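Long-range contacts in colicin-D (PDB 5ZNM), which kills E. coli and closely related bacteria as a toxin that inhibits protein synthesis, this chain holding its central domain and its C-terminal tRNase domain: residues A[48-53]-A[209-214]; A[62-67]-A[233-238]; A[97-102]-A[165-170]; A[261-266]-A[276-281]. All coordinates share one frame; numbering follows the deposited sequence.

How the contacts relate
Contacts 1, 3 and 4 are buried strand pairs, while contact 2 lies at the surface. Contact 1 is parallel and joins an edge strand of a mixed sheet to its neighbour. Contacts 3 and 4 are antiparallel, in two other sheets. Contacts 2 and 4 reach opposite outer strands of the same five-stranded sheet, with centres about 20 Å apart. Contacts 1 and 2 touch where V49 meets V66, and contact 1 meets contact 4 through I209 and F262. L166 of contact 3 reaches M280 of contact 4. Chemistry follows place: asparagines in contact 1, a histidine of a loop bonded to an edge-strand bulge in contact 2, a salt bridge in contact 3, aromatic rings in contact 4.

Contact 1 of 4, residues A[48-53]-A[209-214]; sequences LVLNNT and ILVNPV
L48 and L210 start a run of four backbone hydrogen bonds between 48-53 and 209-214. L210 N donates to L48 O at 2.8 Å, and L50 N to L210 O. N212 N then donates to L50 O, and N52 N closes the run on N212 O at 3.0 Å. The alternation is that of a parallel strand pair, at the edge of a mixed four-stranded sheet. V49, N51, L210 and N212 lie on one face, L50 and V211 on the other.

The asparagine amides find their partners mostly elsewhere. N51 OD1 lies 3.4 Å from N212 CB, with the two amide planes 83° apart, yet it is hydrogen-bonded to T232 OG1. N212 ND2 bonds the same T232 hydroxyl. N212 OD1 turns back on its own chain and accepts from V214 N at 3.1 Å, an Asx turn; the donor stands above the carbonyl plane. N52 ND2 rests 3.4 Å from V211 CG1. A water donates to N52 OD1 and to P213 O, and N52 OD1 also bonds a glycerol, probably from the crystallisation liquor.

On the face of L50 and V211, L50 CD1 packs on I209 CG2 at 3.7 Å. Helix 32-42 lies against V49, L210 and N212. Strands 126-131 and 262-267 pack against L50 and I209, and strand 194-198 continues the sheet beyond 207-212.

Contact 2 of 4, residues A[62-67]-A[233-238]; sequences TGTGVW and PVHTGT
T64 and H235 meet at a classic beta bulge, where T64 and G65 both face M61 at the start of an edge strand of the five-stranded antiparallel sheet. The loop 233-238 crosses this bulge, its touching part running at 90° to that of 62-67.

The T64 and H235 side chains lie side by side and point the same way. T64 OG1 sits in the plane of the imidazole, at its edge, 3.6 Å from H235 ND1. That nitrogen donates instead to the backbone, to T64 O at 3.2 Å, from above the carbonyl plane. H235 CG is anti to the backbone N (chi1 177°), and the ring lies beside T64. H235 CB also lies 3.9 Å from W67 CB, while the indole leads away and packs on I73 of the second subunit.

The backbones are bridged once, at V66 and V234. V66 N donates to P233 O at 2.8 Å, and H235 N to V66 O at 2.9 Å. The second donor stands well above the carbonyl plane, in keeping with the crossed chains. At G65 the chains come very close, with G65 CA 3.2 Å from P233 O.

Both ring nitrogens donate, consistent with a protonated imidazole. G237 and T238 are poorly ordered. H235 NE2 donates to T238 O at 2.8 Å, with the acceptor in the ring plane and the bond nearly straight at 165°.

Contact 3 of 4, residues A[97-102]-A[165-170]; sequences LMRISL and ALDLLK
L97 opens the pairing with its N donating to L168 O at 2.7 Å. Its side chain turns toward the other strand. L97 CD1 lies 3.6 Å from K170 N, and L97 CG packs against K170 CB.

M98 shares the same acceptor: M98 N makes a weak bond to L168 O. L97 and M98 thus both face L168, a classic beta bulge. From M98 onward the pairing is regular. L168 N donates to M98 O in an almost straight bond, 177° at the hydrogen.

R99 forms a salt bridge with D167, its partner in a non-hydrogen-bonded pair. The two side chains lie side by side and point the same way, with guanidinium and carboxylate planes 30° apart. R99 NE approaches D167 OD1 to 2.6 Å, but the hydrogen bond is bent and weak. R99 NH2 is 2.9 Å from D167 OD2. The arginine chain bends at chi3 (-45°), which turns NE toward the acid. R99 CG also rests 4.0 Å from A165 CB. I158 of strand 153-160 touches both charged residues.

The strands are the central two of a four-stranded antiparallel sheet, between 153-160 and 243-244.

I100 exchanges two backbone bonds with L166, and I100 CD1 meets L168 CD1 at 4.0 Å on the face opposite the salt bridge. Helix 79-86 packs on this face, with F80 touching L166 and L168.

S101 stands opposite A165, their CA atoms 4.2 Å apart. S101 OG is hydrogen-bonded to Q163 OE1. At L102 the backbone bonds pass to L164 and, on the other side, to K241.

Contact 4 of 4, residues A[261-266]-A[276-281]; sequences DFIYWR and AVYVML
A beta hairpin joins strands 262-267 and 274-281, and D261 with Y278 ties its open end. Y278 OH donates to D261 OD2 at 2.7 Å. The oxygen lies in the ring plane, at its edge, and is met on the anti side of the carboxylate. D261 OD1 has a salt bridge to R154, and Y278 OH is also bonded to G155 N.

F262 and V279 exchange two backbone bonds, as do Y264 and V277. F262 CG lies between its backbone N and carbonyl carbon (chi1 64°). F262 and V279 lie side by side, pointing the same way, with V279 CB over one ring face in a CH-pi contact, 3.8 Å from the centroid. Y264 CG is placed similarly, and Y264 CE1 touches V277 CB at 3.4 Å. R266 and V277 cross at about a right angle, with V277 CG2 over one guanidinium face, 3.3 Å from R266 NE. A salt bridge to E275 holds that group.

This hairpin forms one edge of the five-stranded antiparallel sheet, with strand 126-131 beyond 274-281.

On the opposite face A276 CB lies over the six-membered ring of W265, 3.8 Å from its centroid and 11° off the normal. I263 CG1 reaches the edge of the Y278 ring.

Contact 1 of 4, residues A[48-53]-A[209-214]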
loop_
_atom_site.group_PDB
_atom_site.type_symbol
_atom_site.label_atom_id
_atom_site.label_comp_id
_atom_site.label_asym_id
_atom_site.label_seq_id
_atom_site.Cartn_x
_atom_site.Cartn_y
_atom_site.Cartn_z
ATOM N N LEU A 48 0.940 0.933 21.687
ATOM C CA LEU A 48 1.605 0.722 20.406
ATOM C C LEU A 48 1.055 -0.567 19.824
ATOM O O LEU A 48 1.126 -1.615 20.474
ATOM C CB LEU A 48 3.117 0.608 20.569
ATOM C CG LEU A 48 3.948 1.858 20.831
ATOM C CD1 LEU A 48 5.350 1.401 21.193
ATOM C CD2 LEU A 48 3.968 2.742 19.585
ATOM N N VAL A 49 0.512 -0.496 18.612
ATOM C CA VAL A 49 -0.142 -1.644 18.000
ATOM C C VAL A 49 0.575 -2.014 16.707
ATOM O O VAL A 49 0.850 -1.148 15.861
ATOM C CB VAL A 49 -1.633 -1.370 17.729
ATOM C CG1 VAL A 49 -2.328 -2.631 17.157
ATOM C CG2 VAL A 49 -2.311 -0.865 18.990
ATOM N N LEU A 50 0.879 -3.303 16.575
ATOM C CA LEU A 50 1.233 -3.950 15.320
ATOM C C LEU A 50 -0.011 -4.593 14.720
ATOM O O LEU A 50 -0.764 -5.275 15.423
ATOM C CB LEU A 50 2.291 -5.032 15.547
ATOM C CG LEU A 50 3.686 -4.603 15.965
ATOM C CD1 LEU A 50 4.427 -5.760 16.622
ATOM C CD2 LEU A 50 4.422 -4.093 14.722
ATOM N N ASN A 51 -0.225 -4.394 13.428
ATOM C CA ASN A 51 -1.283 -5.100 12.726
ATOM C C ASN A 51 -0.686 -6.294 11.997
ATOM O O ASN A 51 0.425 -6.212 11.470
ATOM C CB ASN A 51 -2.004 -4.176 11.744
ATOM C CG ASN A 51 -2.852 -3.140 12.444
ATOM O OD1 ASN A 51 -3.273 -3.341 13.591
ATOM N ND2 ASN A 51 -3.121 -2.024 11.756
ATOM N N ASN A 52 -1.419 -7.412 11.959
ATOM C CA ASN A 52 -0.944 -8.563 11.202
ATOM C C ASN A 52 -1.395 -8.523 9.736
ATOM O O ASN A 52 -1.693 -9.558 9.147
ATOM C CB ASN A 52 -1.367 -9.871 11.880
ATOM C CG ASN A 52 -0.421 -10.280 13.013
ATOM O OD1 ASN A 52 -0.599 -11.326 13.650
ATOM N ND2 ASN A 52 0.585 -9.465 13.261
ATOM N N THR A 53 -1.457 -7.334 9.148
ATOM C CA THR A 53 -1.583 -7.168 7.705
ATOM C C THR A 53 -0.344 -7.719 7.004
ATOM O O THR A 53 0.760 -7.209 7.195
ATOM C CB THR A 53 -1.736 -5.680 7.402
ATOM O OG1 THR A 53 -2.727 -5.130 8.285
ATOM C CG2 THR A 53 -2.145 -5.463 5.945
ATOM N N ILE A 209 3.691 -4.265 23.645
ATOM C CA ILE A 209 3.250 -3.970 22.281
ATOM C C ILE A 209 2.047 -4.846 22.001
ATOM O O ILE A 209 2.104 -6.056 22.228
ATOM C CB ILE A 209 4.360 -4.226 21.246
ATOM C CG1 ILE A 209 5.548 -3.297 21.504
ATOM C CG2 ILE A 209 3.832 -4.041 19.814
ATOM C CD1 ILE A 209 6.834 -3.843 20.962
ATOM N N LEU A 210 0.950 -4.230 21.578
ATOM C CA LEU A 210 -0.260 -4.966 21.237
ATOM C C LEU A 210 -0.178 -5.447 19.792
ATOM O O LEU A 210 0.436 -4.800 18.942
ATOM C CB LEU A 210 -1.491 -4.076 21.423
ATOM C CG LEU A 210 -1.718 -3.559 22.843
ATOM C CD1 LEU A 210 -2.886 -2.591 22.891
ATOM C CD2 LEU A 210 -1.947 -4.713 23.803
ATOM N N VAL A 211 -0.812 -6.580 19.508
ATOM C CA VAL A 211 -0.890 -7.058 18.131
ATOM C C VAL A 211 -2.353 -7.294 17.808
ATOM O O VAL A 211 -3.026 -8.059 18.509
ATOM C CB VAL A 211 -0.073 -8.340 17.908
ATOM C CG1 VAL A 211 -0.135 -8.757 16.458
ATOM C CG2 VAL A 211 1.376 -8.143 18.315
ATOM N N ASN A 212 -2.851 -6.623 16.769
ATOM C CA ASN A 212 -4.176 -6.917 16.246
ATOM C C ASN A 212 -4.021 -8.062 15.238
ATOM O O ASN A 212 -3.454 -7.836 14.173
ATOM C CB ASN A 212 -4.785 -5.680 15.587
ATOM C CG ASN A 212 -6.220 -5.898 15.137
ATOM O OD1 ASN A 212 -6.719 -7.033 15.063
ATOM N ND2 ASN A 212 -6.885 -4.802 14.797
ATOM N N PRO A 213 -4.459 -9.271 15.534
ATOM C CA PRO A 213 -4.202 -10.388 14.623
ATOM C C PRO A 213 -5.075 -10.394 13.382
ATOM O O PRO A 213 -4.823 -11.212 12.496
ATOM C CB PRO A 213 -4.475 -11.627 15.493
ATOM C CG PRO A 213 -5.399 -11.180 16.519
ATOM C CD PRO A 213 -5.182 -9.707 16.740
ATOM N N VAL A 214 -6.065 -9.515 13.269
ATOM C CA VAL A 214 -6.931 -9.458 12.096
ATOM C C VAL A 214 -6.263 -8.565 11.058
ATOM O O VAL A 214 -6.029 -7.380 11.342
ATOM C CB VAL A 214 -8.321 -8.918 12.453
ATOM C CG1 VAL A 214 -9.226 -8.955 11.227
ATOM C CG2 VAL A 214 -8.944 -9.707 13.617
HETATM O O HOH W 1 -2.848 -12.943 12.569
#

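Contact 2 of 4, residues A[62-67]-A[233-238]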
loop_
_atom_site.group_PDB
_atom_site.type_symbol
_atom_site.label_atom_id
_atom_site.label_comp_id
_atom_site.label_asym_id
_atom_site.label_seq_id
_atom_site.Cartn_x
_atom_site.Cartn_y
_atom_site.Cartn_z
ATOM N N THR A 62 2.360 6.500 19.434
ATOM C CA THR A 62 1.390 6.633 20.519
ATOM C C THR A 62 0.528 7.873 20.310
ATOM O O THR A 62 1.020 8.941 19.927
ATOM C CB THR A 62 2.096 6.705 21.876
ATOM O OG1 THR A 62 3.063 7.755 21.853
ATOM C CG2 THR A 62 2.796 5.384 22.195
ATOM N N GLY A 63 -0.779 7.707 20.507
ATOM C CA GLY A 63 -1.720 8.800 20.402
ATOM C C GLY A 63 -2.163 9.181 19.003
ATOM O O GLY A 63 -3.056 10.029 18.873
ATOM N N THR A 64 -1.564 8.616 17.941
ATOM C CA THR A 64 -1.989 8.970 16.589
ATOM C C THR A 64 -2.110 7.772 15.648
ATOM O O THR A 64 -2.121 7.966 14.433
ATOM C CB THR A 64 -1.042 9.984 15.926
ATOM O OG1 THR A 64 0.232 9.374 15.696
ATOM C CG2 THR A 64 -0.863 11.227 16.792
ATOM N N GLY A 65 -2.166 6.550 16.151
ATOM C CA GLY A 65 -2.532 5.421 15.303
ATOM C C GLY A 65 -1.410 4.823 14.464
ATOM O O GLY A 65 -0.219 5.119 14.615
ATOM N N VAL A 66 -1.831 3.957 13.540
ATOM C CA VAL A 66 -0.933 3.158 12.714
ATOM C C VAL A 66 -1.066 3.596 11.261
ATOM O O VAL A 66 -2.180 3.693 10.733
ATOM C CB VAL A 66 -1.241 1.656 12.852
ATOM C CG1 VAL A 66 -0.369 0.844 11.900
ATOM C CG2 VAL A 66 -1.028 1.225 14.303
ATOM N N TRP A 67 0.073 3.857 10.627
ATOM C CA TRP A 67 0.169 4.043 9.185
ATOM C C TRP A 67 0.625 2.733 8.549
ATOM O O TRP A 67 1.576 2.113 9.032
ATOM C CB TRP A 67 1.165 5.162 8.882
ATOM C CG TRP A 67 1.410 5.464 7.418
ATOM C CD1 TRP A 67 0.741 6.359 6.648
ATOM C CD2 TRP A 67 2.435 4.905 6.592
ATOM N NE1 TRP A 67 1.281 6.392 5.383
ATOM C CE2 TRP A 67 2.323 5.505 5.325
ATOM C CE3 TRP A 67 3.437 3.950 6.802
ATOM C CZ2 TRP A 67 3.164 5.174 4.264
ATOM C CZ3 TRP A 67 4.280 3.631 5.758
ATOM C CH2 TRP A 67 4.139 4.245 4.497
ATOM N N PRO A 233 -6.516 1.919 15.682
ATOM C CA PRO A 233 -6.602 3.343 15.327
ATOM C C PRO A 233 -5.648 3.654 14.189
ATOM O O PRO A 233 -4.502 3.209 14.185
ATOM C CB PRO A 233 -6.202 4.060 16.623
ATOM C CG PRO A 233 -6.586 3.078 17.700
ATOM C CD PRO A 233 -6.284 1.726 17.124
ATOM N N VAL A 234 -6.134 4.400 13.213
ATOM C CA VAL A 234 -5.392 4.657 11.991
ATOM C C VAL A 234 -4.706 6.006 12.113
ATOM O O VAL A 234 -5.242 6.937 12.723
ATOM C CB VAL A 234 -6.322 4.591 10.766
ATOM C CG1 VAL A 234 -5.596 5.013 9.498
ATOM C CG2 VAL A 234 -6.846 3.170 10.622
ATOM N N HIS A 235 -3.498 6.096 11.568
ATOM C CA HIS A 235 -2.752 7.335 11.636
ATOM C C HIS A 235 -3.503 8.457 10.941
ATOM O O HIS A 235 -3.931 8.324 9.790
ATOM C CB HIS A 235 -1.365 7.183 11.019
ATOM C CG HIS A 235 -0.587 8.462 11.011
ATOM N ND1 HIS A 235 -0.219 9.114 12.169
ATOM C CD2 HIS A 235 -0.153 9.237 9.990
ATOM C CE1 HIS A 235 0.429 10.222 11.862
ATOM N NE2 HIS A 235 0.486 10.320 10.546
ATOM N N THR A 236 -3.672 9.556 11.664
ATOM C CA THR A 236 -4.153 10.813 11.127
ATOM C C THR A 236 -3.124 11.893 11.432
ATOM O O THR A 236 -2.236 11.713 12.269
ATOM C CB THR A 236 -5.519 11.184 11.716
ATOM O OG1 THR A 236 -5.527 10.891 13.121
ATOM C CG2 THR A 236 -6.639 10.403 11.015
ATOM N N GLY A 237 -3.238 13.010 10.733
ATOM C CA GLY A 237 -2.336 14.130 10.932
ATOM C C GLY A 237 -1.274 14.199 9.843
ATOM O O GLY A 237 -1.589 14.142 8.655
ATOM N N THR A 238 -0.014 14.300 10.257
ATOM C CA THR A 238 1.062 14.639 9.336
ATOM C C THR A 238 1.387 13.483 8.394
ATOM O O THR A 238 1.402 12.311 8.785
ATOM C CB THR A 238 2.307 15.055 10.119
ATOM O OG1 THR A 238 2.065 16.324 10.734
ATOM C CG2 THR A 238 3.533 15.167 9.212
#

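Contact 3 of 4, residues A[97-102]-A[165-170]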
loop_
_atom_site.group_PDB
_atom_site.type_symbol
_atom_site.label_atom_id
_atom_site.label_comp_id
_atom_site.label_asym_id
_atom_site.label_seq_id
_atom_site.Cartn_x
_atom_site.Cartn_y
_atom_site.Cartn_z
ATOM N N LEU A 97 24.706 3.990 8.386
ATOM C CA LEU A 97 24.625 3.822 6.940
ATOM C C LEU A 97 23.699 4.834 6.295
ATOM O O LEU A 97 23.966 5.287 5.177
ATOM C CB LEU A 97 24.126 2.419 6.597
ATOM C CG LEU A 97 25.065 1.288 6.979
ATOM C CD1 LEU A 97 24.315 -0.017 6.911
ATOM C CD2 LEU A 97 26.247 1.287 6.032
ATOM N N MET A 98 22.607 5.185 6.966
ATOM C CA MET A 98 21.573 5.987 6.337
ATOM C C MET A 98 20.625 6.493 7.406
ATOM O O MET A 98 20.306 5.772 8.352
ATOM C CB MET A 98 20.816 5.160 5.296
ATOM C CG MET A 98 19.778 5.917 4.526
ATOM S SD MET A 98 19.254 4.898 3.144
ATOM C CE MET A 98 20.710 5.002 2.106
ATOM N N ARG A 99 20.199 7.738 7.255
ATOM C CA ARG A 99 19.161 8.321 8.088
ATOM C C ARG A 99 18.014 8.720 7.180
ATOM O O ARG A 99 18.225 9.408 6.176
ATOM C CB ARG A 99 19.677 9.536 8.865
ATOM C CG ARG A 99 18.588 10.327 9.588
ATOM C CD ARG A 99 19.194 11.201 10.652
ATOM N NE ARG A 99 20.186 10.500 11.439
ATOM C CZ ARG A 99 20.818 10.982 12.484
ATOM N NH1 ARG A 99 20.569 12.199 12.904
ATOM N NH2 ARG A 99 21.719 10.242 13.131
ATOM N N ILE A 100 16.809 8.297 7.538
ATOM C CA ILE A 100 15.629 8.477 6.713
ATOM C C ILE A 100 14.607 9.224 7.547
ATOM O O ILE A 100 14.139 8.708 8.567
ATOM C CB ILE A 100 15.062 7.136 6.234
ATOM C CG1 ILE A 100 16.077 6.416 5.344
ATOM C CG2 ILE A 100 13.745 7.355 5.516
ATOM C CD1 ILE A 100 15.940 4.911 5.389
ATOM N N SER A 101 14.266 10.440 7.131
ATOM C CA SER A 101 13.154 11.131 7.757
ATOM C C SER A 101 11.859 10.451 7.360
ATOM O O SER A 101 11.693 10.028 6.215
ATOM C CB SER A 101 13.116 12.601 7.342
ATOM O OG SER A 101 11.945 13.223 7.843
ATOM N N LEU A 102 10.937 10.341 8.309
ATOM C CA LEU A 102 9.608 9.817 8.030
ATOM C C LEU A 102 8.538 10.895 8.048
ATOM O O LEU A 102 7.367 10.591 7.786
ATOM C CB LEU A 102 9.260 8.720 9.042
ATOM C CG LEU A 102 10.296 7.604 9.004
ATOM C CD1 LEU A 102 10.131 6.636 10.163
ATOM C CD2 LEU A 102 10.186 6.902 7.659
ATOM N N ALA A 165 12.832 10.053 12.513
ATOM C CA ALA A 165 13.784 9.527 11.550
ATOM C C ALA A 165 14.174 8.104 11.921
ATOM O O ALA A 165 14.091 7.696 13.083
ATOM C CB ALA A 165 15.042 10.406 11.465
ATOM N N LEU A 166 14.616 7.355 10.911
ATOM C CA LEU A 166 15.114 5.997 11.078
ATOM C C LEU A 166 16.605 5.991 10.778
ATOM O O LEU A 166 17.019 6.360 9.672
ATOM C CB LEU A 166 14.377 5.032 10.147
ATOM C CG LEU A 166 14.759 3.556 10.214
ATOM C CD1 LEU A 166 14.445 2.978 11.577
ATOM C CD2 LEU A 166 14.018 2.805 9.128
ATOM N N ASP A 167 17.407 5.592 11.762
ATOM C CA ASP A 167 18.839 5.425 11.561
ATOM C C ASP A 167 19.101 3.970 11.223
ATOM O O ASP A 167 18.727 3.081 11.993
ATOM C CB ASP A 167 19.636 5.823 12.803
ATOM C CG ASP A 167 19.861 7.309 12.889
ATOM O OD1 ASP A 167 19.474 8.017 11.934
ATOM O OD2 ASP A 167 20.437 7.764 13.896
ATOM N N LEU A 168 19.713 3.731 10.065
ATOM C CA LEU A 168 20.112 2.396 9.657
ATOM C C LEU A 168 21.588 2.227 9.995
ATOM O O LEU A 168 22.435 3.000 9.527
ATOM C CB LEU A 168 19.837 2.161 8.172
ATOM C CG LEU A 168 18.354 2.219 7.781
ATOM C CD1 LEU A 168 18.144 1.761 6.348
ATOM C CD2 LEU A 168 17.491 1.399 8.734
ATOM N N LEU A 169 21.880 1.225 10.817
ATOM C CA LEU A 169 23.193 1.024 11.402
ATOM C C LEU A 169 23.788 -0.280 10.909
ATOM O O LEU A 169 23.136 -1.334 10.967
ATOM C CB LEU A 169 23.120 1.002 12.920
ATOM C CG LEU A 169 22.474 2.239 13.529
ATOM C CD1 LEU A 169 22.124 1.970 14.979
ATOM C CD2 LEU A 169 23.412 3.421 13.398
ATOM N N LYS A 170 25.028 -0.185 10.426
ATOM C CA LYS A 170 25.828 -1.350 10.060
ATOM C C LYS A 170 26.144 -2.182 11.313
ATOM O O LYS A 170 26.615 -1.646 12.321
ATOM C CB LYS A 170 27.113 -0.879 9.324
ATOM C CG LYS A 170 28.060 -1.998 8.797
ATOM C CD LYS A 170 27.396 -3.329 8.415
ATOM C CE LYS A 170 28.365 -4.329 8.383
ATOM N NZ LYS A 170 27.719 -5.567 8.954
#

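Contact 4 of 4, residues A[261-266]-A[276-281]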
loop_
_atom_site.group_PDB
_atom_site.type_symbol
_atom_site.label_atom_id
_atom_site.label_comp_id
_atom_site.label_asym_id
_atom_site.label_seq_id
_atom_site.Cartn_x
_atom_site.Cartn_y
_atom_site.Cartn_z
ATOM N N ASP A 261 14.962 -3.484 19.167
ATOM C CA ASP A 261 14.389 -4.051 17.952
ATOM C C ASP A 261 14.243 -5.556 18.113
ATOM O O ASP A 261 14.921 -6.188 18.929
ATOM C CB ASP A 261 15.251 -3.715 16.723
ATOM C CG ASP A 261 16.711 -4.067 16.931
ATOM O OD1 ASP A 261 17.168 -4.016 18.091
ATOM O OD2 ASP A 261 17.399 -4.393 15.941
ATOM N N PHE A 262 13.327 -6.137 17.339
ATOM C CA PHE A 262 13.087 -7.567 17.474
ATOM C C PHE A 262 12.453 -8.080 16.192
ATOM O O PHE A 262 12.119 -7.312 15.290
ATOM C CB PHE A 262 12.196 -7.871 18.687
ATOM C CG PHE A 262 10.793 -7.295 18.595
ATOM C CD1 PHE A 262 10.531 -5.990 19.006
ATOM C CD2 PHE A 262 9.732 -8.079 18.128
ATOM C CE1 PHE A 262 9.253 -5.464 18.946
ATOM C CE2 PHE A 262 8.449 -7.567 18.056
ATOM C CZ PHE A 262 8.202 -6.248 18.467
ATOM N N ILE A 263 12.293 -9.396 16.125
ATOM C CA ILE A 263 11.576 -10.052 15.040
ATOM C C ILE A 263 10.432 -10.856 15.648
ATOM O O ILE A 263 10.582 -11.438 16.732
ATOM C CB ILE A 263 12.533 -10.940 14.214
ATOM C CG1 ILE A 263 13.503 -10.039 13.437
ATOM C CG2 ILE A 263 11.767 -11.858 13.262
ATOM C CD1 ILE A 263 14.677 -10.761 12.834
ATOM N N TYR A 264 9.269 -10.827 14.997
ATOM C CA TYR A 264 8.191 -11.750 15.341
ATOM C C TYR A 264 7.589 -12.291 14.047
ATOM O O TYR A 264 7.853 -11.783 12.949
ATOM C CB TYR A 264 7.126 -11.086 16.228
ATOM C CG TYR A 264 6.075 -10.301 15.486
ATOM C CD1 TYR A 264 6.401 -9.140 14.780
ATOM C CD2 TYR A 264 4.758 -10.719 15.477
ATOM C CE1 TYR A 264 5.433 -8.421 14.094
ATOM C CE2 TYR A 264 3.787 -10.015 14.787
ATOM C CZ TYR A 264 4.122 -8.868 14.103
ATOM O OH TYR A 264 3.135 -8.183 13.418
ATOM N N TRP A 265 6.781 -13.345 14.180
ATOM C CA TRP A 265 6.142 -13.991 13.036
ATOM C C TRP A 265 4.648 -13.685 13.008
ATOM O O TRP A 265 4.008 -13.648 14.061
ATOM C CB TRP A 265 6.328 -15.507 13.096
ATOM C CG TRP A 265 7.727 -15.950 12.974
ATOM C CD1 TRP A 265 8.621 -16.136 13.993
ATOM C CD2 TRP A 265 8.416 -16.272 11.766
ATOM N NE1 TRP A 265 9.823 -16.555 13.489
ATOM C CE2 TRP A 265 9.725 -16.650 12.124
ATOM C CE3 TRP A 265 8.049 -16.282 10.411
ATOM C CZ2 TRP A 265 10.676 -17.031 11.184
ATOM C CZ3 TRP A 265 8.994 -16.665 9.472
ATOM C CH2 TRP A 265 10.298 -17.033 9.867
ATOM N N ARG A 266 4.097 -13.474 11.815
ATOM C CA ARG A 266 2.664 -13.355 11.581
ATOM C C ARG A 266 2.280 -14.251 10.418
ATOM O O ARG A 266 3.142 -14.662 9.631
ATOM C CB ARG A 266 2.218 -11.912 11.274
ATOM C CG ARG A 266 2.840 -11.298 10.014
ATOM C CD ARG A 266 2.424 -9.803 9.843
ATOM N NE ARG A 266 3.205 -9.152 8.798
ATOM C CZ ARG A 266 3.509 -7.855 8.780
ATOM N NH1 ARG A 266 3.088 -7.054 9.751
ATOM N NH2 ARG A 266 4.252 -7.363 7.797
ATOM N N ALA A 276 8.273 -13.432 8.633
ATOM C CA ALA A 276 8.987 -12.760 9.710
ATOM C C ALA A 276 8.914 -11.247 9.517
ATOM O O ALA A 276 9.043 -10.743 8.397
ATOM C CB ALA A 276 10.448 -13.211 9.752
ATOM N N VAL A 277 8.702 -10.534 10.619
ATOM C CA VAL A 277 8.566 -9.083 10.636
ATOM C C VAL A 277 9.648 -8.520 11.550
ATOM O O VAL A 277 9.775 -8.947 12.702
ATOM C CB VAL A 277 7.170 -8.666 11.136
ATOM C CG1 VAL A 277 6.973 -7.158 11.054
ATOM C CG2 VAL A 277 6.077 -9.394 10.372
ATOM N N TYR A 278 10.408 -7.553 11.047
ATOM C CA TYR A 278 11.433 -6.870 11.828
ATOM C C TYR A 278 10.833 -5.576 12.357
ATOM O O TYR A 278 10.214 -4.825 11.601
ATOM C CB TYR A 278 12.676 -6.611 10.971
ATOM C CG TYR A 278 13.763 -5.800 11.651
ATOM C CD1 TYR A 278 14.324 -6.210 12.858
ATOM C CD2 TYR A 278 14.247 -4.633 11.071
ATOM C CE1 TYR A 278 15.325 -5.477 13.470
ATOM C CE2 TYR A 278 15.254 -3.878 11.688
ATOM C CZ TYR A 278 15.783 -4.311 12.883
ATOM O OH TYR A 278 16.774 -3.581 13.489
ATOM N N VAL A 279 10.986 -5.334 13.659
ATOM C CA VAL A 279 10.308 -4.241 14.338
ATOM C C VAL A 279 11.351 -3.398 15.068
ATOM O O VAL A 279 12.255 -3.940 15.717
ATOM C CB VAL A 279 9.240 -4.777 15.311
ATOM C CG1 VAL A 279 8.510 -3.626 15.982
ATOM C CG2 VAL A 279 8.246 -5.688 14.562
ATOM N N MET A 280 11.245 -2.077 14.938
ATOM C CA MET A 280 12.220 -1.145 15.506
ATOM C C MET A 280 11.479 -0.108 16.329
ATOM O O MET A 280 10.439 0.401 15.901
ATOM C CB MET A 280 13.038 -0.425 14.408
ATOM C CG MET A 280 13.880 -1.325 13.532
ATOM S SD MET A 280 14.095 -0.686 11.857
ATOM C CE MET A 280 12.778 -1.489 10.947
ATOM N N LEU A 281 12.017 0.214 17.500
ATOM C CA LEU A 281 11.383 1.165 18.393
ATOM C C LEU A 281 12.274 2.389 18.565
ATOM O O LEU A 281 13.451 2.388 18.196
ATOM C CB LEU A 281 11.067 0.537 19.758
ATOM C CG LEU A 281 9.659 -0.055 19.909
ATOM C CD1 LEU A 281 9.583 -1.393 19.238
ATOM C CD2 LEU A 281 9.246 -0.168 21.371
#